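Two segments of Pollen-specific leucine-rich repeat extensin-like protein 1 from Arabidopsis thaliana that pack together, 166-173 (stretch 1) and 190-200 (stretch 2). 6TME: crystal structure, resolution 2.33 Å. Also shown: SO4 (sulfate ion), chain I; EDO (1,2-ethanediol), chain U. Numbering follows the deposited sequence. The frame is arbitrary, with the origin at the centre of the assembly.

Stretch 1, residues 166-173: LKFLDIRY
Stretch 2, residues 190-200: DAIFLNNNRFE

How do the two stretches come into register? They run side by side as parallel strands, 168-170 against 191-193, with N-to-C directions 7° apart and axes 5.0 Å apart at closest approach. Where the strands begin, Asp-190 N donates to Lys-167 O at 2.8 Å, and Ala-191 N adds a weak bond to the same Lys-167 O at 3.3 Å. Asp-190 (chi1 t) directs its CB toward stretch 1, where it lies 3.6 Å from CE of Lys-167. That lysine is all-trans, and its NZ lies 2.5 Å from sulfate O1, a hydrogen bond.

What continues the ladder through 191-193? Phi is near -110° to -150° and psi near 110° to 130° here, against -120° to -135° and 108° to 118° in 168-170. Ala-191 and Phe-193 turn backbone polar atoms to stretch 1 in hydrogen bonds: Leu-169 N donates to Ala-191 O (3.2 Å), Phe-193 N to Leu-169 O (3.1 Å) and Ile-171 N to Phe-193 O (3.2 Å); Ile-192 makes none across. The bridged pairs are Phe-168 with Ala-191, Leu-169 with Ile-192 and Asp-170 with Phe-193, their CA atoms 5.0, 5.3 and 4.8 Å apart. Leu-169 (t, p) and Ile-192 (m, t) share one face of the sheet.

What fills the face bearing Ala-191 and Phe-193? The small methyl of Ala-191, its CB, lies 3.8 Å from CD2 of Phe-168 (chi1 t). Phe-193 (chi1 m) brings CE2 to 3.6 Å from Phe-168 CZ, the rings oblique at 51° with centroids 5.5 Å apart. Phe-193 CB also sits 3.4 Å from OD1 of Asp-170 (chi1 t), a buried carboxylate whose charge is answered by Arg-172 (p, t, t, chi4 98°): NE makes a salt bridge to Asp-170 OD2 at 2.8 Å, and Arg-172 N donates to Asp-170 OD1 at 3.0 Å.

How is contact kept beyond the strands? Leu-194 (m, t) places CD2 3.9 Å from Ile-171 CD1. Asn-195 O accepts from Tyr-173 N at 3.0 Å. Asn-196 (phi/psi 59/54) and Tyr-173 (67/46) are both left-handed, a conformation asparagine adopts more readily than most residues. Asn-196 (chi1 m) points toward stretch 1, its CB 3.6 Å from the centroid of the Tyr-173 ring (chi1 m) and over its face.

What closes the contact? Asn-197 (chi1 m) uses one amide for two carbonyls: ND2 donates to Ile-171 O at 3.1 Å and to Leu-194 O at 2.8 Å, tying together the segments that follow the two strands. Buried Phe-199 (chi1 m) meets Ile-171 (p, t) at its ring edge, CZ to CD1 3.6 Å. In all, 746 Å² is buried.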

ATOM      1  N   LEU A 166       7.426 -14.336  -0.018  1.00 25.34           N
ATOM      2  CA  LEU A 166       6.545 -13.237  -0.373  1.00 18.95           C
ATOM      3  C   LEU A 166       7.178 -11.871  -0.072  1.00 26.45           C
ATOM      4  O   LEU A 166       7.659 -11.611   1.036  1.00 26.79           O
ATOM      5  CB  LEU A 166       5.229 -13.392   0.370  1.00 22.76           C
ATOM      6  CG  LEU A 166       4.248 -12.241   0.132  1.00 29.52           C
ATOM      7  CD1 LEU A 166       3.877 -12.182  -1.315  1.00 28.13           C
ATOM      8  CD2 LEU A 166       3.013 -12.387   0.996  1.00 29.74           C
ATOM      9  N   LYS A 167       7.167 -11.000  -1.067  1.00 21.60           N
ATOM     10  CA  LYS A 167       7.789  -9.694  -1.006  1.00 22.43           C
ATOM     11  C   LYS A 167       6.822  -8.547  -1.279  1.00 29.67           C
ATOM     12  O   LYS A 167       7.005  -7.456  -0.739  1.00 25.28           O
ATOM     13  CB  LYS A 167       8.947  -9.611  -2.019  1.00 30.04           C
ATOM     14  CG  LYS A 167       9.603  -8.235  -2.057  1.00 35.73           C
ATOM     15  CD  LYS A 167      10.895  -8.217  -2.801  1.00 44.10           C
ATOM     16  CE  LYS A 167      11.787  -7.091  -2.298  1.00 48.31           C
ATOM     17  NZ  LYS A 167      12.953  -6.896  -3.187  1.00 61.68           N
ATOM     18  N   PHE A 168       5.799  -8.772  -2.092  1.00 27.33           N
ATOM     19  CA  PHE A 168       4.892  -7.737  -2.564  1.00 25.69           C
ATOM     20  C   PHE A 168       3.492  -8.298  -2.428  1.00 26.78           C
ATOM     21  O   PHE A 168       3.171  -9.328  -3.039  1.00 27.57           O
ATOM     22  CB  PHE A 168       5.200  -7.371  -4.016  1.00 24.49           C
ATOM     23  CG  PHE A 168       4.378  -6.231  -4.570  1.00 24.23           C
ATOM     24  CD1 PHE A 168       3.055  -6.417  -4.962  1.00 22.38           C
ATOM     25  CD2 PHE A 168       4.954  -4.983  -4.753  1.00 17.92           C
ATOM     26  CE1 PHE A 168       2.338  -5.368  -5.505  1.00 23.90           C
ATOM     27  CE2 PHE A 168       4.249  -3.956  -5.289  1.00 21.80           C
ATOM     28  CZ  PHE A 168       2.950  -4.139  -5.668  1.00 26.68           C
ATOM     29  N   LEU A 169       2.676  -7.643  -1.610  1.00 21.98           N
ATOM     30  CA  LEU A 169       1.294  -8.033  -1.379  1.00 25.16           C
ATOM     31  C   LEU A 169       0.434  -6.811  -1.635  1.00 30.97           C
ATOM     32  O   LEU A 169       0.526  -5.826  -0.893  1.00 29.38           O
ATOM     33  CB  LEU A 169       1.110  -8.546   0.042  1.00 20.69           C
ATOM     34  CG  LEU A 169      -0.281  -9.051   0.438  1.00 32.49           C
ATOM     35  CD1 LEU A 169      -0.818 -10.046  -0.556  1.00 25.61           C
ATOM     36  CD2 LEU A 169      -0.250  -9.673   1.837  1.00 30.89           C
ATOM     37  N   ASP A 170      -0.392  -6.862  -2.686  1.00 31.07           N
ATOM     38  CA  ASP A 170      -1.364  -5.808  -2.979  1.00 34.76           C
ATOM     39  C   ASP A 170      -2.787  -6.368  -2.976  1.00 27.92           C
ATOM     40  O   ASP A 170      -3.180  -7.078  -3.902  1.00 31.53           O
ATOM     41  CB  ASP A 170      -1.053  -5.137  -4.315  1.00 41.04           C
ATOM     42  CG  ASP A 170      -1.785  -3.804  -4.477  1.00 57.03           C
ATOM     43  OD1 ASP A 170      -2.828  -3.632  -3.810  1.00 62.01           O
ATOM     44  OD2 ASP A 170      -1.337  -2.937  -5.266  1.00 64.51           O
ATOM     45  N   ILE A 171      -3.573  -6.023  -1.955  1.00 21.90           N
ATOM     46  CA  ILE A 171      -4.985  -6.383  -1.884  1.00 19.59           C
ATOM     47  C   ILE A 171      -5.886  -5.157  -1.867  1.00 18.97           C
ATOM     48  O   ILE A 171      -7.081  -5.271  -1.593  1.00 24.90           O
ATOM     49  CB  ILE A 171      -5.273  -7.284  -0.670  1.00 24.18           C
ATOM     50  CG1 ILE A 171      -5.004  -6.505   0.635  1.00 27.70           C
ATOM     51  CG2 ILE A 171      -4.415  -8.573  -0.734  1.00 20.33           C
ATOM     52  CD1 ILE A 171      -5.422  -7.256   1.890  1.00 25.49           C
ATOM     53  N   ARG A 172      -5.336  -3.987  -2.182  1.00 23.96           N
ATOM     54  CA  ARG A 172      -6.072  -2.734  -2.121  1.00 25.24           C
ATOM     55  C   ARG A 172      -7.264  -2.761  -3.078  1.00 28.45           C
ATOM     56  O   ARG A 172      -7.277  -3.481  -4.088  1.00 25.37           O
ATOM     57  CB  ARG A 172      -5.130  -1.556  -2.445  1.00 20.02           C
ATOM     58  CG  ARG A 172      -4.808  -1.407  -3.939  1.00 14.76           C
ATOM     59  CD  ARG A 172      -3.574  -0.560  -4.298  1.00 12.47           C
ATOM     60  NE  ARG A 172      -3.190  -0.941  -5.658  1.00 20.21           N
ATOM     61  CZ  ARG A 172      -3.509  -0.278  -6.770  1.00 29.14           C
ATOM     62  NH1 ARG A 172      -4.168   0.892  -6.731  1.00 23.21           N
ATOM     63  NH2 ARG A 172      -3.160  -0.789  -7.942  1.00 26.43           N
ATOM     64  N   TYR A 173      -8.300  -1.999  -2.715  1.00 23.51           N
ATOM     65  CA  TYR A 173      -9.476  -1.771  -3.560  1.00 17.87           C
ATOM     66  C   TYR A 173     -10.289  -3.051  -3.762  1.00 23.09           C
ATOM     67  O   TYR A 173     -10.691  -3.396  -4.876  1.00 21.16           O
ATOM     68  CB  TYR A 173      -9.077  -1.155  -4.902  1.00 17.51           C
ATOM     69  CG  TYR A 173      -9.058   0.335  -4.831  1.00 25.96           C
ATOM     70  CD1 TYR A 173     -10.248   1.070  -4.746  1.00 26.36           C
ATOM     71  CD2 TYR A 173      -7.854   1.022  -4.818  1.00 25.59           C
ATOM     72  CE1 TYR A 173     -10.222   2.475  -4.663  1.00 21.26           C
ATOM     73  CE2 TYR A 173      -7.815   2.389  -4.754  1.00 26.01           C
ATOM     74  CZ  TYR A 173      -8.999   3.113  -4.668  1.00 26.24           C
ATOM     75  OH  TYR A 173      -8.911   4.469  -4.597  1.00 24.98           O
ATOM     76  N   ASP A 190       8.328  -6.248   1.369  1.00 24.70           N
ATOM     77  CA  ASP A 190       8.819  -4.930   1.000  1.00 23.29           C
ATOM     78  C   ASP A 190       7.678  -3.940   0.820  1.00 24.31           C
ATOM     79  O   ASP A 190       7.873  -2.739   1.004  1.00 30.87           O
ATOM     80  CB  ASP A 190       9.648  -5.026  -0.292  1.00 23.52           C
ATOM     81  CG  ASP A 190       9.899  -3.663  -0.946  1.00 34.50           C
ATOM     82  OD1 ASP A 190      10.612  -2.818  -0.348  1.00 34.59           O
ATOM     83  OD2 ASP A 190       9.385  -3.441  -2.068  1.00 30.65           O
ATOM     84  N   ALA A 191       6.485  -4.425   0.491  1.00 22.88           N
ATOM     85  CA  ALA A 191       5.382  -3.544   0.133  1.00 31.84           C
ATOM     86  C   ALA A 191       4.077  -4.197   0.561  1.00 34.55           C
ATOM     87  O   ALA A 191       3.831  -5.364   0.235  1.00 28.88           O
ATOM     88  CB  ALA A 191       5.360  -3.257  -1.373  1.00 32.32           C
ATOM     89  N   ILE A 192       3.256  -3.445   1.291  1.00 26.59           N
ATOM     90  CA  ILE A 192       1.977  -3.905   1.821  1.00 26.26           C
ATOM     91  C   ILE A 192       0.945  -2.833   1.469  1.00 33.43           C
ATOM     92  O   ILE A 192       0.964  -1.732   2.038  1.00 29.43           O
ATOM     93  CB  ILE A 192       2.030  -4.143   3.344  1.00 23.40           C
ATOM     94  CG1 ILE A 192       3.265  -4.957   3.723  1.00 31.73           C
ATOM     95  CG2 ILE A 192       0.768  -4.845   3.853  1.00 23.62           C
ATOM     96  CD1 ILE A 192       3.590  -4.964   5.207  1.00 35.01           C
ATOM     97  N   PHE A 193       0.061  -3.136   0.521  1.00 33.54           N
ATOM     98  CA  PHE A 193      -1.017  -2.228   0.137  1.00 33.58           C
ATOM     99  C   PHE A 193      -2.326  -2.806   0.659  1.00 27.93           C
ATOM    100  O   PHE A 193      -2.751  -3.878   0.223  1.00 27.75           O
ATOM    101  CB  PHE A 193      -1.053  -2.026  -1.381  1.00 25.89           C
ATOM    102  CG  PHE A 193       0.219  -1.432  -1.937  1.00 25.69           C
ATOM    103  CD1 PHE A 193       0.467  -0.082  -1.824  1.00 23.96           C
ATOM    104  CD2 PHE A 193       1.183  -2.240  -2.549  1.00 28.86           C
ATOM    105  CE1 PHE A 193       1.644   0.480  -2.327  1.00 30.51           C
ATOM    106  CE2 PHE A 193       2.367  -1.694  -3.044  1.00 23.27           C
ATOM    107  CZ  PHE A 193       2.594  -0.327  -2.938  1.00 25.35           C
ATOM    108  N   LEU A 194      -2.950  -2.109   1.606  1.00 27.58           N
ATOM    109  CA  LEU A 194      -4.225  -2.529   2.176  1.00 25.82           C
ATOM    110  C   LEU A 194      -5.338  -1.534   1.903  1.00 26.27           C
ATOM    111  O   LEU A 194      -6.489  -1.819   2.230  1.00 22.41           O
ATOM    112  CB  LEU A 194      -4.105  -2.725   3.693  1.00 27.96           C
ATOM    113  CG  LEU A 194      -2.884  -3.477   4.203  1.00 31.73           C
ATOM    114  CD1 LEU A 194      -2.715  -3.174   5.681  1.00 34.11           C
ATOM    115  CD2 LEU A 194      -3.028  -4.991   3.955  1.00 26.51           C
ATOM    116  N   ASN A 195      -5.030  -0.394   1.291  1.00 24.20           N
ATOM    117  CA  ASN A 195      -5.941   0.734   1.290  1.00 20.92           C
ATOM    118  C   ASN A 195      -7.233   0.385   0.565  1.00 30.01           C
ATOM    119  O   ASN A 195      -7.291  -0.545  -0.252  1.00 27.48           O
ATOM    120  CB  ASN A 195      -5.287   1.970   0.656  1.00 17.46           C
ATOM    121  CG  ASN A 195      -4.812   1.727  -0.789  1.00 27.08           C
ATOM    122  OD1 ASN A 195      -3.749   1.142  -1.034  1.00 21.78           O
ATOM    123  ND2 ASN A 195      -5.610   2.177  -1.744  1.00 19.62           N
ATOM    124  N   ASN A 196      -8.291   1.129   0.904  1.00 30.89           N
ATOM    125  CA  ASN A 196      -9.598   1.015   0.245  1.00 23.00           C
ATOM    126  C   ASN A 196     -10.155  -0.400   0.363  1.00 23.09           C
ATOM    127  O   ASN A 196     -10.495  -1.066  -0.625  1.00 25.01           O
ATOM    128  CB  ASN A 196      -9.517   1.444  -1.216  1.00 18.44           C
ATOM    129  CG  ASN A 196      -9.339   2.930  -1.365  1.00 31.62           C
ATOM    130  OD1 ASN A 196      -8.222   3.452  -1.257  1.00 31.47           O
ATOM    131  ND2 ASN A 196     -10.439   3.626  -1.626  1.00 22.53           N
ATOM    132  N   ASN A 197     -10.225  -0.855   1.605  1.00 22.63           N
ATOM    133  CA  ASN A 197     -10.937  -2.073   1.940  1.00 28.41           C
ATOM    134  C   ASN A 197     -11.926  -1.698   3.040  1.00 35.00           C
ATOM    135  O   ASN A 197     -12.320  -0.538   3.206  1.00 34.95           O
ATOM    136  CB  ASN A 197      -9.934  -3.168   2.324  1.00 23.49           C
ATOM    137  CG  ASN A 197      -9.391  -3.877   1.112  1.00 26.69           C
ATOM    138  OD1 ASN A 197     -10.081  -4.707   0.514  1.00 24.29           O
ATOM    139  ND2 ASN A 197      -8.180  -3.507   0.698  1.00 21.56           N
ATOM    140  N   ARG A 198     -12.324  -2.678   3.826  1.00 34.55           N
ATOM    141  CA  ARG A 198     -13.162  -2.408   4.974  1.00 30.86           C
ATOM    142  C   ARG A 198     -12.567  -3.026   6.234  1.00 24.29           C
ATOM    143  O   ARG A 198     -13.288  -3.495   7.109  1.00 31.15           O
ATOM    144  CB  ARG A 198     -14.582  -2.898   4.717  1.00 30.01           C
ATOM    145  CG  ARG A 198     -15.295  -2.090   3.653  1.00 21.71           C
ATOM    146  CD  ARG A 198     -15.654  -0.688   4.202  1.00 36.59           C
ATOM    147  NE  ARG A 198     -17.013  -0.656   4.758  1.00 49.38           N
ATOM    148  CZ  ARG A 198     -17.671   0.444   5.119  1.00 48.76           C
ATOM    149  NH1 ARG A 198     -17.106   1.637   5.007  1.00 52.56           N
ATOM    150  NH2 ARG A 198     -18.904   0.343   5.595  1.00 48.85           N
ATOM    151  N   PHE A 199     -11.241  -3.025   6.349  1.00 18.36           N
ATOM    152  CA  PHE A 199     -10.601  -3.459   7.585  1.00 30.92           C
ATOM    153  C   PHE A 199     -11.000  -2.568   8.758  1.00 34.34           C
ATOM    154  O   PHE A 199     -11.245  -1.365   8.606  1.00 26.77           O
ATOM    155  CB  PHE A 199      -9.082  -3.454   7.437  1.00 21.89           C
ATOM    156  CG  PHE A 199      -8.578  -4.445   6.426  1.00 24.91           C
ATOM    157  CD1 PHE A 199      -8.876  -5.797   6.558  1.00 21.59           C
ATOM    158  CD2 PHE A 199      -7.807  -4.023   5.341  1.00 23.24           C
ATOM    159  CE1 PHE A 199      -8.416  -6.730   5.607  1.00 21.93           C
ATOM    160  CE2 PHE A 199      -7.349  -4.940   4.393  1.00 29.80           C
ATOM    161  CZ  PHE A 199      -7.652  -6.296   4.522  1.00 20.54           C
ATOM    162  N   GLU A 200     -11.016  -3.169   9.945  1.00 39.98           N
ATOM    163  CA  GLU A 200     -11.477  -2.524  11.168  1.00 42.34           C
ATOM    164  C   GLU A 200     -10.493  -2.780  12.308  1.00 39.79           C
ATOM    165  O   GLU A 200      -9.473  -3.461  12.159  1.00 40.45           O
ATOM    166  CB  GLU A 200     -12.875  -3.018  11.551  1.00 38.02           C
ATOM    167  CG  GLU A 200     -14.009  -2.257  10.885  1.00 59.36           C
ATOM    168  CD  GLU A 200     -15.336  -2.389  11.646  1.00 74.10           C
ATOM    169  OE1 GLU A 200     -15.612  -3.489  12.190  1.00 74.01           O
ATOM    170  OE2 GLU A 200     -16.088  -1.383  11.721  1.00 70.07           O
TER
HETATM  171  S   SO4 I 503      15.069 -10.042  -3.305  1.00 80.99           S
HETATM  172  O1  SO4 I 503      14.631  -8.704  -3.703  1.00 81.83           O
HETATM  173  O2  SO4 I 503      14.891 -10.981  -4.415  1.00 86.43           O
HETATM  174  O3  SO4 I 503      16.483  -9.994  -2.929  1.00 86.00           O
HETATM  175  O4  SO4 I 503      14.279 -10.479  -2.161  1.00 77.73           O
HETATM  176  C1  EDO U 515     -18.787   5.028   5.338  1.00 61.68           C
HETATM  177  O1  EDO U 515     -17.741   5.482   6.217  1.00 68.70           O
HETATM  178  C2  EDO U 515     -20.044   4.655   6.126  1.00 50.30           C
HETATM  179  O2  EDO U 515     -19.884   3.344   6.687  1.00 43.90           O